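Putative nucleotide-diphospho-sugar transferase (Desulfovibrio desulfuricans subsp. desulfuricans, PDB 3CGX) is probably a GT-A-type glycosyltransferase-like enzyme that handles nucleotide-diphospho-sugars, although its substrates and reaction are not established. Local coordinates at residues Cys6-Val11 / Val106-Ser111; Phe10-Glu15 / Cys57-Asp62. All blocks are in the same frame, centred on the assembly; numbering follows the deposited sequence.

Overall arrangement
Both interactions start from strand 5-11, a central strand of the mixed sheet, and join it to its two neighbours. Interaction 1 pairs it in parallel with strand 105-109, and interaction 2 pairs its C-terminal end with strand 53-58, so Phe10 and Val11 take part in both. Their centres lie about 13 Å apart, and a probable hydrogen bond from Cys57 N to Phe9 O connects them. Along the chain strand 5-11 comes first, then 53-58, then 105-109, with helices 29-47 and 87-100 among the intervening segments. The loops leave at the C-terminal ends of these three parallel strands, where nucleotide-sugar transferases of this fold commonly bind the nucleotide.

Interaction 1. Residues Cys6-Val11 / Val106-Ser111; sequences CILFFV and VVLMGS
Leu108 packs its branched end (CG, CD1 and CD2) over one face of the Phe10 ring. CD2 stands above the middle of the ring, 4.1 Å from the centroid in a CH-pi contact, while CD1 reaches Phe10 CE1 at 3.6 Å. Leu108 CG lies anti to the backbone N (chi1 -177°), within 3.8 Å of Phe10 CE1. On the same side of the sheet, Leu8 CD1 touches Val106 CG1 at 3.7 Å.

Beneath these side chains runs a regular parallel ladder: Val107 N bonds Cys6 O, Leu8 N bonds Val107 O, Met109 N bonds Leu8 O and Phe10 N bonds Met109 O. Past the ladder the loop residue Ser111 takes over. Ser111 OG donates to Phe10 O over 2.7 Å, approaching in the carbonyl plane on a lone pair. A water accepts from Ser111 N and gives a second, weak bond to Phe10 O. Tyr36 OH of helix 29-47 also hydrogen-bonds Ser111 OG.

The opposite face carries Ile7, Val107, Phe9 and Met109. Phe9 CE1 meets Gly110 O at 3.5 Å near the ring plane, and this buried oxygen has no hydrogen-bonding partner in the model; Val11 CG1 lies over one face of the ring, toward its rim.

Helix 87-100 covers Leu108 and Phe10 through Met91, and helix 29-47 packs Met43 on Phe9 and Met109. Two parallel central strands sandwiched by helices, within a sheet of strand order 3-2-1-4-6-5-7, are characteristic of the GT-A nucleotide-diphospho-sugar transferase fold.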
loop_
_atom_site.group_PDB
_atom_site.type_symbol
_atom_site.label_atom_id
_atom_site.label_comp_id
_atom_site.label_asym_id
_atom_site.label_seq_id
_atom_site.Cartn_x
_atom_site.Cartn_y
_atom_site.Cartn_z
ATOM N N CYS A 6 2.295 14.556 -1.349
ATOM C CA CYS A 6 1.060 13.792 -1.371
ATOM C C CYS A 6 1.326 12.290 -1.252
ATOM O O CYS A 6 2.281 11.770 -1.816
ATOM C CB CYS A 6 0.252 14.075 -2.655
ATOM S SG CYS A 6 -1.478 13.443 -2.482
ATOM N N ILE A 7 0.486 11.623 -0.469
ATOM C CA ILE A 7 0.501 10.154 -0.328
ATOM C C ILE A 7 -0.723 9.582 -1.020
ATOM O O ILE A 7 -1.858 9.983 -0.726
ATOM C CB ILE A 7 0.465 9.673 1.132
ATOM C CG1 ILE A 7 1.657 10.193 1.943
ATOM C CG2 ILE A 7 0.360 8.150 1.195
ATOM C CD1 ILE A 7 1.335 10.244 3.470
ATOM N N LEU A 8 -0.482 8.723 -2.004
ATOM C CA LEU A 8 -1.548 8.000 -2.685
ATOM C C LEU A 8 -1.599 6.596 -2.109
ATOM O O LEU A 8 -0.652 5.806 -2.242
ATOM C CB LEU A 8 -1.323 7.936 -4.172
ATOM C CG LEU A 8 -1.016 9.247 -4.874
ATOM C CD1 LEU A 8 -0.642 9.032 -6.366
ATOM C CD2 LEU A 8 -2.178 10.257 -4.666
ATOM N N PHE A 9 -2.730 6.304 -1.494
ATOM C CA PHE A 9 -2.946 5.077 -0.710
ATOM C C PHE A 9 -3.961 4.173 -1.414
ATOM O O PHE A 9 -5.121 4.467 -1.498
ATOM C CB PHE A 9 -3.339 5.470 0.713
ATOM C CG PHE A 9 -3.524 4.303 1.690
ATOM C CD1 PHE A 9 -2.611 3.249 1.741
ATOM C CD2 PHE A 9 -4.562 4.307 2.618
ATOM C CE1 PHE A 9 -2.740 2.235 2.700
ATOM C CE2 PHE A 9 -4.688 3.244 3.563
ATOM C CZ PHE A 9 -3.776 2.211 3.559
ATOM N N PHE A 10 -3.457 3.082 -1.971
ATOM C CA PHE A 10 -4.232 2.167 -2.805
ATOM C C PHE A 10 -4.873 1.087 -1.964
ATOM O O PHE A 10 -4.200 0.333 -1.246
ATOM C CB PHE A 10 -3.325 1.569 -3.915
ATOM C CG PHE A 10 -3.278 2.365 -5.184
ATOM C CD1 PHE A 10 -3.189 3.751 -5.175
ATOM C CD2 PHE A 10 -3.274 1.706 -6.430
ATOM C CE1 PHE A 10 -3.194 4.454 -6.354
ATOM C CE2 PHE A 10 -3.216 2.415 -7.613
ATOM C CZ PHE A 10 -3.187 3.777 -7.588
ATOM N N VAL A 11 -6.207 1.053 -2.050
ATOM C CA VAL A 11 -7.098 0.210 -1.252
ATOM C C VAL A 11 -8.211 -0.403 -2.117
ATOM O O VAL A 11 -8.435 -0.010 -3.241
ATOM C CB VAL A 11 -7.756 1.059 -0.085
ATOM C CG1 VAL A 11 -6.681 1.691 0.855
ATOM C CG2 VAL A 11 -8.729 2.168 -0.638
ATOM N N VAL A 106 5.456 12.953 -4.489
ATOM C CA VAL A 106 4.366 12.032 -4.362
ATOM C C VAL A 106 4.846 10.611 -4.144
ATOM O O VAL A 106 5.721 10.139 -4.838
ATOM C CB VAL A 106 3.468 12.063 -5.651
ATOM C CG1 VAL A 106 2.315 11.076 -5.534
ATOM C CG2 VAL A 106 2.964 13.478 -5.923
ATOM N N VAL A 107 4.270 9.956 -3.137
ATOM C CA VAL A 107 4.515 8.529 -2.920
ATOM C C VAL A 107 3.193 7.767 -3.043
ATOM O O VAL A 107 2.130 8.225 -2.614
ATOM C CB VAL A 107 5.260 8.197 -1.557
ATOM C CG1 VAL A 107 6.654 8.924 -1.481
ATOM C CG2 VAL A 107 4.430 8.557 -0.418
ATOM N N LEU A 108 3.270 6.615 -3.688
ATOM C CA LEU A 108 2.113 5.739 -3.850
ATOM C C LEU A 108 2.437 4.409 -3.151
ATOM O O LEU A 108 3.470 3.805 -3.368
ATOM C CB LEU A 108 1.781 5.584 -5.343
ATOM C CG LEU A 108 0.563 4.780 -5.823
ATOM C CD1 LEU A 108 0.256 5.143 -7.310
ATOM C CD2 LEU A 108 0.797 3.307 -5.664
HETATM N N MSE A 109 1.537 3.954 -2.298
HETATM C CA MSE A 109 1.748 2.725 -1.598
HETATM C C MSE A 109 0.506 1.919 -1.465
HETATM O O MSE A 109 -0.604 2.450 -1.529
HETATM C CB MSE A 109 2.278 3.058 -0.216
HETATM C CG MSE A 109 1.289 3.734 0.695
HETATM SE SE MSE A 109 2.295 4.386 2.299
HETATM C CE MSE A 109 2.805 2.700 3.064
ATOM N N GLY A 110 0.704 0.631 -1.244
ATOM C CA GLY A 110 -0.400 -0.297 -1.092
ATOM C C GLY A 110 -0.858 -0.464 0.352
ATOM O O GLY A 110 -0.343 0.168 1.282
ATOM N N SER A 111 -1.819 -1.353 0.534
ATOM C CA SER A 111 -2.471 -1.471 1.822
ATOM C C SER A 111 -2.363 -2.867 2.440
ATOM O O SER A 111 -3.187 -3.236 3.289
ATOM C CB SER A 111 -3.966 -1.111 1.659
ATOM O OG SER A 111 -4.518 -1.678 0.507
HETATM O O HOH W 1 -2.653 -2.595 -1.826
#

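Interaction 2. Residues Phe10-Glu15 / Cys57-Asp62; sequences FVKYPE and CYVPGD
Cys57 O is gripped from strand 5-11 by Val11 N, a hydrogen bond of 3.1 Å whose donor is tilted 30° from the carbonyl plane, and Phe10 CA adds a CA-H...O contact. The side-chain amide of Gln82, through NE2, is a further donor to the same oxygen. This is the C-terminal end of a parallel strand pair in the Rossmann-like half of a GT-A fold, where strands 5-11 and 53-58 begin to give way to loops.

The next bond in the ladder is Val59 N to Val11 O, 3.0 Å long and in the carbonyl plane. Val59 CG2 closes on that oxygen at 3.5 Å. Side chains pack alongside the bonds: Cys57 CB touches Phe10 CE1 at 3.5 Å, and Cys57 SG, anti to its own carbonyl carbon (chi1 -57°), makes an oblique sulfur-aromatic contact 5.1 Å from the ring centroid. On the other face, Val11 CG2 meets Tyr58 CB at 3.9 Å. The Tyr58 ring turns away from Val11 and stacks with Phe69 of helix 65-73.

Lys12 CB and CG rest against Val59, and the fully extended side chain carries NZ onward to a hydrogen bond with Lys18 O. An imidazole, probably from the crystallisation liquor, is bound close to this side chain, which is consistent with a pocket at the strand ends; in relatives of this fold, the first strand and its following loop help to hold the nucleotide.

Beyond the strands, the chain bends at Pro14, the centre of an inverse gamma turn closed by Glu15 N to Tyr13 O. The two loops remain bridged by a water that accepts from Tyr13 N at 3.0 Å and donates to Val59 O at 2.7 Å.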
loop_
_atom_site.group_PDB
_atom_site.type_symbol
_atom_site.label_atom_id
_atom_site.label_comp_id
_atom_site.label_asym_id
_atom_site.label_seq_id
_atom_site.Cartn_x
_atom_site.Cartn_y
_atom_site.Cartn_z
ATOM N N PHE A 10 -3.457 3.082 -1.971
ATOM C CA PHE A 10 -4.232 2.167 -2.805
ATOM C C PHE A 10 -4.873 1.087 -1.964
ATOM O O PHE A 10 -4.200 0.333 -1.246
ATOM C CB PHE A 10 -3.325 1.569 -3.915
ATOM C CG PHE A 10 -3.278 2.365 -5.184
ATOM C CD1 PHE A 10 -3.189 3.751 -5.175
ATOM C CD2 PHE A 10 -3.274 1.706 -6.430
ATOM C CE1 PHE A 10 -3.194 4.454 -6.354
ATOM C CE2 PHE A 10 -3.216 2.415 -7.613
ATOM C CZ PHE A 10 -3.187 3.777 -7.588
ATOM N N VAL A 11 -6.207 1.053 -2.050
ATOM C CA VAL A 11 -7.098 0.210 -1.252
ATOM C C VAL A 11 -8.211 -0.403 -2.117
ATOM O O VAL A 11 -8.435 -0.010 -3.241
ATOM C CB VAL A 11 -7.756 1.059 -0.085
ATOM C CG1 VAL A 11 -6.681 1.691 0.855
ATOM C CG2 VAL A 11 -8.729 2.168 -0.638
ATOM N N LYS A 12 -8.840 -1.422 -1.590
ATOM C CA LYS A 12 -10.094 -1.984 -2.112
ATOM C C LYS A 12 -11.136 -2.079 -0.971
ATOM O O LYS A 12 -10.790 -2.341 0.191
ATOM C CB LYS A 12 -9.866 -3.360 -2.724
ATOM C CG LYS A 12 -11.065 -3.967 -3.403
ATOM C CD LYS A 12 -10.738 -5.179 -4.236
ATOM C CE LYS A 12 -12.020 -5.773 -4.873
ATOM N NZ LYS A 12 -11.647 -6.985 -5.608
ATOM N N TYR A 13 -12.407 -1.844 -1.308
ATOM C CA TYR A 13 -13.463 -1.950 -0.297
ATOM C C TYR A 13 -13.423 -3.402 0.219
ATOM O O TYR A 13 -13.412 -4.337 -0.567
ATOM C CB TYR A 13 -14.865 -1.563 -0.794
ATOM C CG TYR A 13 -15.752 -1.412 0.394
ATOM C CD1 TYR A 13 -15.791 -0.209 1.098
ATOM C CD2 TYR A 13 -16.497 -2.500 0.882
ATOM C CE1 TYR A 13 -16.560 -0.068 2.273
ATOM C CE2 TYR A 13 -17.269 -2.377 2.053
ATOM C CZ TYR A 13 -17.271 -1.156 2.752
ATOM O OH TYR A 13 -17.997 -0.995 3.916
ATOM N N PRO A 14 -13.349 -3.590 1.558
ATOM C CA PRO A 14 -13.165 -4.926 2.183
ATOM C C PRO A 14 -14.430 -5.789 2.254
ATOM O O PRO A 14 -14.902 -6.147 3.346
ATOM C CB PRO A 14 -12.640 -4.585 3.560
ATOM C CG PRO A 14 -13.354 -3.256 3.866
ATOM C CD PRO A 14 -13.389 -2.516 2.570
ATOM N N GLU A 15 -14.954 -6.121 1.085
ATOM C CA GLU A 15 -16.138 -6.977 0.986
ATOM C C GLU A 15 -15.755 -8.449 1.012
ATOM O O GLU A 15 -14.876 -8.856 0.238
ATOM C CB GLU A 15 -16.849 -6.723 -0.325
ATOM C CG GLU A 15 -18.151 -7.436 -0.408
ATOM C CD GLU A 15 -18.859 -7.153 -1.722
ATOM O OE1 GLU A 15 -18.486 -6.176 -2.421
ATOM O OE2 GLU A 15 -19.775 -7.929 -2.053
ATOM N N CYS A 57 -7.142 6.010 -2.828
ATOM C CA CYS A 57 -7.453 5.595 -4.213
ATOM C C CYS A 57 -7.910 4.156 -4.244
ATOM O O CYS A 57 -7.117 3.241 -3.985
ATOM C CB CYS A 57 -6.206 5.772 -5.100
ATOM S SG CYS A 57 -5.526 7.430 -5.138
ATOM N N TYR A 58 -9.207 3.961 -4.539
ATOM C CA TYR A 58 -9.839 2.672 -4.458
ATOM C C TYR A 58 -10.112 1.965 -5.788
ATOM O O TYR A 58 -10.399 2.555 -6.841
ATOM C CB TYR A 58 -11.137 2.781 -3.659
ATOM C CG TYR A 58 -12.203 3.687 -4.224
ATOM C CD1 TYR A 58 -13.090 3.235 -5.176
ATOM C CD2 TYR A 58 -12.359 5.014 -3.764
ATOM C CE1 TYR A 58 -14.066 4.039 -5.633
ATOM C CE2 TYR A 58 -13.329 5.820 -4.247
ATOM C CZ TYR A 58 -14.175 5.335 -5.183
ATOM O OH TYR A 58 -15.190 6.139 -5.670
ATOM N N VAL A 59 -9.989 0.660 -5.703
ATOM C CA VAL A 59 -10.239 -0.196 -6.818
ATOM C C VAL A 59 -11.671 0.089 -7.278
ATOM O O VAL A 59 -12.617 0.080 -6.451
ATOM C CB VAL A 59 -10.039 -1.677 -6.470
ATOM C CG1 VAL A 59 -10.540 -2.615 -7.567
ATOM C CG2 VAL A 59 -8.533 -1.957 -6.153
ATOM N N PRO A 60 -11.836 0.342 -8.589
ATOM C CA PRO A 60 -13.147 0.681 -9.085
ATOM C C PRO A 60 -14.130 -0.450 -8.986
ATOM O O PRO A 60 -13.779 -1.635 -9.050
ATOM C CB PRO A 60 -12.885 1.055 -10.545
ATOM C CG PRO A 60 -11.637 0.557 -10.884
ATOM C CD PRO A 60 -10.817 0.465 -9.654
ATOM N N GLY A 61 -15.381 -0.083 -8.779
ATOM C CA GLY A 61 -16.449 -1.062 -8.687
ATOM C C GLY A 61 -17.846 -0.499 -8.855
ATOM O O GLY A 61 -18.130 0.295 -9.751
ATOM N N ASP A 62 -18.724 -0.923 -7.965
ATOM C CA ASP A 62 -20.146 -0.491 -8.031
ATOM C C ASP A 62 -20.316 1.012 -7.746
ATOM O O ASP A 62 -19.458 1.661 -7.081
ATOM C CB ASP A 62 -20.965 -1.324 -7.068
ATOM C CG ASP A 62 -21.070 -2.824 -7.516
ATOM O OD1 ASP A 62 -20.818 -3.126 -8.710
ATOM O OD2 ASP A 62 -21.394 -3.693 -6.672
HETATM O O HOH W 2 -13.168 -0.941 -4.034
#